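Neuraminidase (Influenza A virus, PDB 4GDI) is a neuraminidase-like homotetramer of a bat influenza virus, related to sialidases that release terminal sialic acid from glycoconjugates, but with a diverged putative active site. Local coordinates at residues Ile195-Ser200 / Lys221-Arg226; Ser123-Lys128 / Asp135-Ser140; Glu311-Lys316 / Phe339-Glu344. All coordinates share one frame; numbering follows the deposited sequence.

Contact 1: Ile195-Ser200 / Lys221-Arg226; sequences INFEYS and KRPLLR
Phe197 brings the CD2-CE2-CZ side of its ring up to Pro223 and Leu225. Its CB leaves the backbone across the line to residues 221-226, but with CG anti to the backbone N (chi1 -157°) the ring swings over to them. Beyond CG, the CD2 corner slides past the pyrrolidine, 3.6 Å from Pro223 CG. CE2 follows at 3.5 Å from the carbonyl O of Pro223, with Leu224 N near the ring plane at the edge. The tip, CZ, rests 3.6 Å from Leu225 CB, where the two side chains cross at about a right angle. Round the far rim, Ser200 OG lies in the ring plane. The ring thus bridges a linker and a blade of the six-bladed neuraminidase propeller: residues 195-200 lead into the blade's first strand, 200-205, and Pro223 stands just before its third, 224-228. Alongside, Ile195 CD1 approaches Pro223 CB at 4.1 Å, and the carbonyl O of Asn196 is buried beside the proline without a polar partner. The Asn196 side chain turns elsewhere: OD1 accepts from Leu216 N, next to the calcium ligand Asn215, while ND2 reaches Ser172 OG and, 3.0 Å away and nearly in the amide plane, the anti lone pair of Glu198 OE2.

Contact 2: Ser123-Lys128 / Asp135-Ser140; sequences SFIMIK and DTFSAS
Ile125 and Phe137 form the central hydrogen-bonded pair of an antiparallel beta hairpin, strands 124-129 and 132-138, which make up the last two strands of a four-stranded propeller blade. In the backbone, Ile125 N donates to Phe137 O at 2.8 Å and Phe137 N returns a bond to Ile125 O, while Ile127 N to Asp135 O and Ala139 N to Ser123 O add single bonds on either side. Apolar contacts dominate the face that Ile125, Ile127 and Phe137 share with Asp135. With CG between the backbone N and the carbonyl carbon (chi1 55°), the Phe137 ring lies over Ile125, whose CB makes a CH-pi contact 4.2 Å from the ring centroid; Ile127 CD1 meets the ring edge, 4.2 Å from CE2, and Tyr177 stacks on the ring. On the reverse face Met126 CB touches Thr136 CG2 at 3.8 Å, and a second subunit packs Pro23 on Met126 and Ile362 on Thr136. Among the polar groups, Asp135, a calcium ligand in this protein although no ion is bound here, accepts from Val184 N through OD2 and only weakly from Thr136 N through OD1. Thr136 CA makes a bent CA-H...O contact with Ile125 O, 3.1 Å away, 132° at the hydrogen.

Contact 3: Glu311-Lys316 / Phe339-Glu344; sequences ELFSNK and FWLEIE
Leu312 and Phe313, consecutive in sequence, both send their side chains toward strand 339-344, because both stand opposite Phe291 in a classic beta bulge. No hydrogen bond joins the two segments; the contact is built from hydrocarbon. Leu312 meets Phe339 tip to tip, its CD1 lying in the plane of the phenyl ring, 3.8 Å from CZ. Phe313 takes two partners. Leu341 slides past it in the opposite direction, CD2 obliquely placed 3.8 Å from CE2. Ile343 crosses at about a right angle and puts CD1 over one face, a CH-pi contact 4.1 Å from the centroid and 25° off the ring normal; the bent Ile343 chain (chi2 -60°) directs that methyl to the ring, while the CG2 branch packs against Lys316 CD at 3.8 Å. The lysine thus contributes its aliphatic stem here and spends its NZ on a salt bridge to Glu76 of the third subunit. The 311-316 segment connects strand 309-311 to strand 317-324, which pairs with 338-346 in the last propeller blade. Strand 289-296 lies alongside, with Phe291 touching Phe339 and Leu341, and Phe339 also meets Phe359 of strand 352-362 and Trp21 of strand 20-25.

In the fold
From the N terminus, strand 20-25 first supplies an edge of the blade that the chain's end will complete. Contact 2 then closes a tight turn, only six residues lying between its segments, and stays within one blade. Contact 1 follows, spanning 20 residues that include strands 200-205 and 208-214, and ties the entry to the next-but-one blade to that blade's third strand. Contact 3 spans 22 residues and joins the link between the last two blades to a middle strand of the final one. The three lie in series, neither nested nor crossing. Contacts 2 and 3 sit on opposite sides of the chain's centre, their own centres about 34 Å apart.

Contact 1: Ile195-Ser200 / Lys221-Arg226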
loop_
_atom_site.group_PDB
_atom_site.type_symbol
_atom_site.label_atom_id
_atom_site.label_comp_id
_atom_site.label_asym_id
_atom_site.label_seq_id
_atom_site.Cartn_x
_atom_site.Cartn_y
_atom_site.Cartn_z
ATOM N N ILE A 195 31.620 7.026 -35.543
ATOM C CA ILE A 195 31.417 7.077 -34.102
ATOM C C ILE A 195 30.498 5.957 -33.626
ATOM O O ILE A 195 30.018 5.163 -34.422
ATOM C CB ILE A 195 30.832 8.445 -33.636
ATOM C CG1 ILE A 195 29.356 8.579 -34.034
ATOM C CG2 ILE A 195 31.651 9.598 -34.186
ATOM C CD1 ILE A 195 28.638 9.739 -33.332
ATOM N N ASN A 196 30.264 5.931 -32.317
ATOM C CA ASN A 196 29.343 5.009 -31.664
ATOM C C ASN A 196 28.494 5.857 -30.713
ATOM O O ASN A 196 29.014 6.788 -30.103
ATOM C CB ASN A 196 30.149 3.943 -30.900
ATOM C CG ASN A 196 29.292 3.057 -30.026
ATOM O OD1 ASN A 196 29.468 3.010 -28.812
ATOM N ND2 ASN A 196 28.384 2.327 -30.639
ATOM N N PHE A 197 27.207 5.543 -30.595
ATOM C CA PHE A 197 26.259 6.393 -29.854
ATOM C C PHE A 197 25.280 5.582 -28.998
ATOM O O PHE A 197 24.092 5.476 -29.330
ATOM C CB PHE A 197 25.463 7.263 -30.835
ATOM C CG PHE A 197 24.878 8.516 -30.206
ATOM C CD1 PHE A 197 23.706 8.460 -29.459
ATOM C CD2 PHE A 197 25.511 9.754 -30.365
ATOM C CE1 PHE A 197 23.177 9.615 -28.876
ATOM C CE2 PHE A 197 24.989 10.905 -29.784
ATOM C CZ PHE A 197 23.821 10.837 -29.038
ATOM N N GLU A 198 25.791 4.996 -27.917
ATOM C CA GLU A 198 25.002 4.162 -27.012
ATOM C C GLU A 198 24.470 4.979 -25.830
ATOM O O GLU A 198 24.951 6.078 -25.549
ATOM C CB GLU A 198 25.858 3.020 -26.444
ATOM C CG GLU A 198 26.572 2.157 -27.493
ATOM C CD GLU A 198 25.638 1.282 -28.300
ATOM O OE1 GLU A 198 24.570 0.874 -27.786
ATOM O OE2 GLU A 198 25.981 0.992 -29.463
ATOM N N TYR A 199 23.494 4.407 -25.129
ATOM C CA TYR A 199 23.039 4.928 -23.847
ATOM C C TYR A 199 22.521 6.369 -23.916
ATOM O O TYR A 199 22.763 7.161 -22.996
ATOM C CB TYR A 199 24.170 4.892 -22.824
ATOM C CG TYR A 199 24.944 3.602 -22.725
ATOM C CD1 TYR A 199 24.373 2.384 -23.060
ATOM C CD2 TYR A 199 26.261 3.607 -22.267
ATOM C CE1 TYR A 199 25.096 1.197 -22.933
ATOM C CE2 TYR A 199 26.995 2.433 -22.149
ATOM C CZ TYR A 199 26.404 1.235 -22.478
ATOM O OH TYR A 199 27.132 0.079 -22.357
ATOM N N SER A 200 21.816 6.713 -24.991
ATOM C CA SER A 200 21.238 8.043 -25.113
ATOM C C SER A 200 20.488 8.404 -23.849
ATOM O O SER A 200 19.636 7.643 -23.399
ATOM C CB SER A 200 20.242 8.106 -26.280
ATOM O OG SER A 200 20.893 7.930 -27.513
ATOM N N LYS A 221 35.163 11.989 -25.403
ATOM C CA LYS A 221 34.157 13.040 -25.344
ATOM C C LYS A 221 32.831 12.325 -25.539
ATOM O O LYS A 221 32.802 11.190 -26.028
ATOM C CB LYS A 221 34.367 14.091 -26.439
ATOM C CG LYS A 221 35.318 15.220 -26.046
ATOM C CD LYS A 221 35.657 16.090 -27.252
ATOM C CE LYS A 221 36.600 17.229 -26.862
ATOM N NZ LYS A 221 36.825 18.166 -27.994
ATOM N N ARG A 222 31.739 12.969 -25.149
ATOM C CA ARG A 222 30.413 12.394 -25.392
ATOM C C ARG A 222 29.810 13.088 -26.589
ATOM O O ARG A 222 29.707 14.307 -26.599
ATOM C CB ARG A 222 29.516 12.582 -24.175
ATOM C CG ARG A 222 30.058 11.931 -22.926
ATOM C CD ARG A 222 29.101 12.114 -21.770
ATOM N NE ARG A 222 29.539 11.440 -20.556
ATOM C CZ ARG A 222 29.423 10.130 -20.347
ATOM N NH1 ARG A 222 28.910 9.353 -21.286
ATOM N NH2 ARG A 222 29.833 9.596 -19.199
ATOM N N PRO A 223 29.445 12.317 -27.620
ATOM C CA PRO A 223 28.732 12.903 -28.758
ATOM C C PRO A 223 27.336 13.376 -28.345
ATOM O O PRO A 223 26.718 12.823 -27.422
ATOM C CB PRO A 223 28.630 11.744 -29.748
ATOM C CG PRO A 223 28.649 10.519 -28.891
ATOM C CD PRO A 223 29.527 10.846 -27.704
ATOM N N LEU A 224 26.841 14.388 -29.036
ATOM C CA LEU A 224 25.547 14.977 -28.717
ATOM C C LEU A 224 24.610 14.937 -29.893
ATOM O O LEU A 224 25.014 15.115 -31.043
ATOM C CB LEU A 224 25.724 16.430 -28.291
ATOM C CG LEU A 224 26.643 16.590 -27.089
ATOM C CD1 LEU A 224 26.935 18.049 -26.843
ATOM C CD2 LEU A 224 26.002 15.950 -25.853
ATOM N N LEU A 225 23.335 14.727 -29.600
ATOM C CA LEU A 225 22.338 14.677 -30.649
ATOM C C LEU A 225 21.279 15.739 -30.366
ATOM O O LEU A 225 20.838 15.893 -29.232
ATOM C CB LEU A 225 21.717 13.284 -30.708
ATOM C CG LEU A 225 20.480 13.090 -31.582
ATOM C CD1 LEU A 225 20.793 13.181 -33.067
ATOM C CD2 LEU A 225 19.828 11.746 -31.231
ATOM N N ARG A 226 20.903 16.481 -31.401
ATOM C CA ARG A 226 19.801 17.429 -31.322
ATOM C C ARG A 226 18.861 17.076 -32.444
ATOM O O ARG A 226 19.296 16.945 -33.590
ATOM C CB ARG A 226 20.295 18.861 -31.542
ATOM C CG ARG A 226 21.318 19.337 -30.515
ATOM C CD ARG A 226 22.206 20.416 -31.110
ATOM N NE ARG A 226 23.189 20.902 -30.150
ATOM C CZ ARG A 226 24.166 21.746 -30.452
ATOM N NH1 ARG A 226 24.313 22.182 -31.697
ATOM N NH2 ARG A 226 25.000 22.153 -29.508
#

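Contact 2: Ser123-Lys128 / Asp135-Ser140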
loop_
_atom_site.group_PDB
_atom_site.type_symbol
_atom_site.label_atom_id
_atom_site.label_comp_id
_atom_site.label_asym_id
_atom_site.label_seq_id
_atom_site.Cartn_x
_atom_site.Cartn_y
_atom_site.Cartn_z
ATOM N N SER A 123 17.040 -10.937 -31.045
ATOM C CA SER A 123 16.597 -9.798 -30.259
ATOM C C SER A 123 15.389 -9.080 -30.895
ATOM O O SER A 123 15.331 -8.858 -32.109
ATOM C CB SER A 123 17.758 -8.817 -30.041
ATOM O OG SER A 123 17.312 -7.627 -29.399
ATOM N N PHE A 124 14.425 -8.714 -30.063
ATOM C CA PHE A 124 13.288 -7.945 -30.532
ATOM C C PHE A 124 12.858 -6.944 -29.463
ATOM O O PHE A 124 13.134 -7.113 -28.280
ATOM C CB PHE A 124 12.116 -8.870 -30.899
ATOM C CG PHE A 124 11.495 -9.548 -29.713
ATOM C CD1 PHE A 124 12.105 -10.639 -29.128
ATOM C CD2 PHE A 124 10.298 -9.089 -29.181
ATOM C CE1 PHE A 124 11.542 -11.253 -28.027
ATOM C CE2 PHE A 124 9.739 -9.695 -28.082
ATOM C CZ PHE A 124 10.359 -10.781 -27.506
ATOM N N ILE A 125 12.180 -5.892 -29.898
ATOM C CA ILE A 125 11.638 -4.915 -28.982
ATOM C C ILE A 125 10.119 -5.019 -28.989
ATOM O O ILE A 125 9.512 -5.260 -30.045
ATOM C CB ILE A 125 12.132 -3.485 -29.351
ATOM C CG1 ILE A 125 13.561 -3.303 -28.832
ATOM C CG2 ILE A 125 11.203 -2.411 -28.769
ATOM C CD1 ILE A 125 14.279 -2.048 -29.355
ATOM N N MET A 126 9.511 -4.898 -27.809
ATOM C CA MET A 126 8.068 -4.718 -27.738
ATOM C C MET A 126 7.731 -3.448 -26.967
ATOM O O MET A 126 8.482 -2.999 -26.085
ATOM C CB MET A 126 7.345 -5.943 -27.157
ATOM C CG MET A 126 7.789 -6.395 -25.801
ATOM S SD MET A 126 6.920 -7.896 -25.221
ATOM C CE MET A 126 8.112 -8.396 -23.988
ATOM N N ILE A 127 6.601 -2.864 -27.342
ATOM C CA ILE A 127 6.159 -1.595 -26.806
ATOM C C ILE A 127 4.801 -1.811 -26.185
ATOM O O ILE A 127 3.928 -2.464 -26.771
ATOM C CB ILE A 127 6.054 -0.537 -27.918
ATOM C CG1 ILE A 127 7.360 -0.511 -28.715
ATOM C CG2 ILE A 127 5.715 0.829 -27.330
ATOM C CD1 ILE A 127 7.365 0.467 -29.864
ATOM N N LYS A 128 4.637 -1.272 -24.986
ATOM C CA LYS A 128 3.366 -1.309 -24.276
ATOM C C LYS A 128 2.879 0.121 -24.063
ATOM O O LYS A 128 3.658 1.002 -23.671
ATOM C CB LYS A 128 3.576 -2.016 -22.936
ATOM C CG LYS A 128 2.328 -2.536 -22.260
ATOM C CD LYS A 128 2.731 -3.400 -21.070
ATOM C CE LYS A 128 1.571 -3.665 -20.114
ATOM N NZ LYS A 128 2.041 -4.170 -18.788
ATOM N N ASP A 135 3.027 -2.781 -30.144
ATOM C CA ASP A 135 3.929 -2.906 -31.282
ATOM C C ASP A 135 5.162 -3.711 -30.937
ATOM O O ASP A 135 5.526 -3.851 -29.767
ATOM C CB ASP A 135 4.336 -1.518 -31.805
ATOM C CG ASP A 135 4.341 -1.440 -33.329
ATOM O OD1 ASP A 135 4.382 -2.506 -33.980
ATOM O OD2 ASP A 135 4.305 -0.315 -33.875
ATOM N N THR A 136 5.777 -4.258 -31.976
ATOM C CA THR A 136 7.018 -4.995 -31.859
ATOM C C THR A 136 7.828 -4.812 -33.126
ATOM O O THR A 136 7.264 -4.556 -34.200
ATOM C CB THR A 136 6.766 -6.499 -31.741
ATOM O OG1 THR A 136 6.116 -6.954 -32.934
ATOM C CG2 THR A 136 5.898 -6.808 -30.540
ATOM N N PHE A 137 9.145 -4.950 -33.004
ATOM C CA PHE A 137 10.011 -5.079 -34.166
ATOM C C PHE A 137 11.309 -5.810 -33.791
ATOM O O PHE A 137 11.700 -5.851 -32.628
ATOM C CB PHE A 137 10.279 -3.718 -34.822
ATOM C CG PHE A 137 10.845 -2.685 -33.887
ATOM C CD1 PHE A 137 12.207 -2.558 -33.723
ATOM C CD2 PHE A 137 10.008 -1.821 -33.201
ATOM C CE1 PHE A 137 12.740 -1.590 -32.868
ATOM C CE2 PHE A 137 10.528 -0.851 -32.334
ATOM C CZ PHE A 137 11.899 -0.741 -32.173
ATOM N N SER A 138 11.954 -6.404 -34.787
ATOM C CA SER A 138 13.109 -7.271 -34.562
ATOM C C SER A 138 14.402 -6.658 -35.075
ATOM O O SER A 138 14.386 -5.784 -35.932
ATOM C CB SER A 138 12.891 -8.609 -35.271
ATOM O OG SER A 138 11.750 -9.277 -34.770
ATOM N N ALA A 139 15.519 -7.148 -34.555
ATOM C CA ALA A 139 16.830 -6.757 -35.045
ATOM C C ALA A 139 16.878 -6.845 -36.556
ATOM O O ALA A 139 16.259 -7.725 -37.155
ATOM C CB ALA A 139 17.891 -7.659 -34.453
ATOM N N SER A 140 17.624 -5.945 -37.181
ATOM C CA SER A 140 17.801 -6.010 -38.630
ATOM C C SER A 140 19.262 -5.874 -39.046
ATOM O O SER A 140 19.591 -6.037 -40.215
ATOM C CB SER A 140 16.958 -4.934 -39.317
ATOM O OG SER A 140 17.443 -3.638 -39.018
#

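Contact 3: Glu311-Lys316 / Phe339-Glu344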
loop_
_atom_site.group_PDB
_atom_site.type_symbol
_atom_site.label_atom_id
_atom_site.label_comp_id
_atom_site.label_asym_id
_atom_site.label_seq_id
_atom_site.Cartn_x
_atom_site.Cartn_y
_atom_site.Cartn_z
ATOM N N GLU A 311 31.707 20.394 -7.012
ATOM C CA GLU A 311 32.158 19.052 -6.763
ATOM C C GLU A 311 31.108 18.437 -5.867
ATOM O O GLU A 311 31.178 18.555 -4.647
ATOM C CB GLU A 311 33.530 19.088 -6.090
ATOM C CG GLU A 311 34.166 17.731 -5.893
ATOM C CD GLU A 311 35.628 17.842 -5.483
ATOM O OE1 GLU A 311 36.337 18.718 -6.028
ATOM O OE2 GLU A 311 36.067 17.062 -4.612
ATOM N N LEU A 312 30.107 17.810 -6.480
ATOM C CA LEU A 312 28.976 17.267 -5.730
ATOM C C LEU A 312 29.401 16.090 -4.854
ATOM O O LEU A 312 28.926 15.935 -3.723
ATOM C CB LEU A 312 27.869 16.832 -6.686
ATOM C CG LEU A 312 27.205 17.960 -7.480
ATOM C CD1 LEU A 312 26.085 17.378 -8.376
ATOM C CD2 LEU A 312 26.663 19.039 -6.543
ATOM N N PHE A 313 30.290 15.261 -5.389
ATOM C CA PHE A 313 30.916 14.192 -4.616
ATOM C C PHE A 313 32.422 14.244 -4.875
ATOM O O PHE A 313 32.844 14.611 -5.972
ATOM C CB PHE A 313 30.373 12.826 -5.044
ATOM C CG PHE A 313 28.919 12.615 -4.721
ATOM C CD1 PHE A 313 28.523 12.197 -3.458
ATOM C CD2 PHE A 313 27.944 12.823 -5.687
ATOM C CE1 PHE A 313 27.175 12.001 -3.164
ATOM C CE2 PHE A 313 26.600 12.628 -5.399
ATOM C CZ PHE A 313 26.215 12.216 -4.139
ATOM N N SER A 314 33.236 13.873 -3.889
ATOM C CA SER A 314 34.689 13.829 -4.098
ATOM C C SER A 314 35.199 12.410 -4.156
ATOM O O SER A 314 35.910 12.041 -5.086
ATOM C CB SER A 314 35.444 14.570 -2.998
ATOM O OG SER A 314 35.080 15.935 -2.959
ATOM N N ASN A 315 34.842 11.616 -3.155
ATOM C CA ASN A 315 35.380 10.273 -3.019
ATOM C C ASN A 315 34.373 9.147 -3.271
ATOM O O ASN A 315 34.772 8.048 -3.641
ATOM C CB ASN A 315 35.995 10.114 -1.627
ATOM C CG ASN A 315 37.212 11.000 -1.431
ATOM O OD1 ASN A 315 38.135 10.997 -2.251
ATOM N ND2 ASN A 315 37.208 11.782 -0.359
ATOM N N LYS A 316 33.083 9.406 -3.076
ATOM C CA LYS A 316 32.077 8.361 -3.287
ATOM C C LYS A 316 32.220 7.803 -4.689
ATOM O O LYS A 316 32.474 8.546 -5.634
ATOM C CB LYS A 316 30.655 8.897 -3.087
ATOM C CG LYS A 316 29.919 8.278 -1.913
ATOM C CD LYS A 316 28.524 8.882 -1.741
ATOM C CE LYS A 316 27.858 8.412 -0.451
ATOM N NZ LYS A 316 28.149 6.971 -0.146
ATOM N N PHE A 339 18.828 15.283 -12.941
ATOM C CA PHE A 339 19.531 14.106 -13.405
ATOM C C PHE A 339 19.526 13.047 -12.326
ATOM O O PHE A 339 19.336 13.345 -11.143
ATOM C CB PHE A 339 20.958 14.443 -13.873
ATOM C CG PHE A 339 21.876 14.949 -12.777
ATOM C CD1 PHE A 339 22.625 14.069 -12.019
ATOM C CD2 PHE A 339 22.016 16.309 -12.547
ATOM C CE1 PHE A 339 23.476 14.537 -11.024
ATOM C CE2 PHE A 339 22.866 16.786 -11.556
ATOM C CZ PHE A 339 23.600 15.894 -10.797
ATOM N N TRP A 340 19.681 11.796 -12.745
ATOM C CA TRP A 340 19.845 10.703 -11.808
ATOM C C TRP A 340 21.308 10.257 -11.884
ATOM O O TRP A 340 21.979 10.449 -12.911
ATOM C CB TRP A 340 18.869 9.548 -12.107
ATOM C CG TRP A 340 18.843 9.087 -13.568
ATOM C CD1 TRP A 340 17.928 9.433 -14.521
ATOM C CD2 TRP A 340 19.772 8.202 -14.213
ATOM N NE1 TRP A 340 18.230 8.828 -15.714
ATOM C CE2 TRP A 340 19.360 8.064 -15.550
ATOM C CE3 TRP A 340 20.915 7.513 -13.786
ATOM C CZ2 TRP A 340 20.049 7.269 -16.467
ATOM C CZ3 TRP A 340 21.590 6.734 -14.692
ATOM C CH2 TRP A 340 21.161 6.615 -16.012
ATOM N N LEU A 341 21.791 9.655 -10.803
ATOM C CA LEU A 341 23.187 9.254 -10.704
ATOM C C LEU A 341 23.341 8.022 -9.810
ATOM O O LEU A 341 22.842 8.005 -8.690
ATOM C CB LEU A 341 24.001 10.419 -10.143
ATOM C CG LEU A 341 25.416 10.124 -9.641
ATOM C CD1 LEU A 341 26.322 9.829 -10.798
ATOM C CD2 LEU A 341 25.918 11.320 -8.852
ATOM N N GLU A 342 23.982 6.986 -10.344
ATOM C CA GLU A 342 24.294 5.776 -9.584
ATOM C C GLU A 342 25.378 6.094 -8.573
ATOM O O GLU A 342 26.439 6.640 -8.925
ATOM C CB GLU A 342 24.814 4.660 -10.493
ATOM C CG GLU A 342 23.742 3.917 -11.290
ATOM C CD GLU A 342 24.327 2.867 -12.219
ATOM O OE1 GLU A 342 25.545 2.944 -12.502
ATOM O OE2 GLU A 342 23.566 1.960 -12.655
ATOM N N ILE A 343 25.088 5.765 -7.319
ATOM C CA ILE A 343 26.059 5.809 -6.237
ATOM C C ILE A 343 26.382 4.349 -5.915
ATOM O O ILE A 343 25.478 3.551 -5.658
ATOM C CB ILE A 343 25.458 6.485 -4.999
ATOM C CG1 ILE A 343 25.047 7.931 -5.317
ATOM C CG2 ILE A 343 26.433 6.442 -3.811
ATOM C CD1 ILE A 343 26.168 8.813 -5.773
ATOM N N GLU A 344 27.655 3.974 -5.957
ATOM C CA GLU A 344 28.012 2.566 -5.749
ATOM C C GLU A 344 28.444 2.311 -4.316
ATOM O O GLU A 344 29.215 3.074 -3.756
ATOM C CB GLU A 344 29.098 2.127 -6.736
ATOM C CG GLU A 344 28.517 1.486 -7.998
ATOM C CD GLU A 344 29.063 2.067 -9.287
ATOM O OE1 GLU A 344 30.254 2.440 -9.322
ATOM O OE2 GLU A 344 28.297 2.142 -10.273
#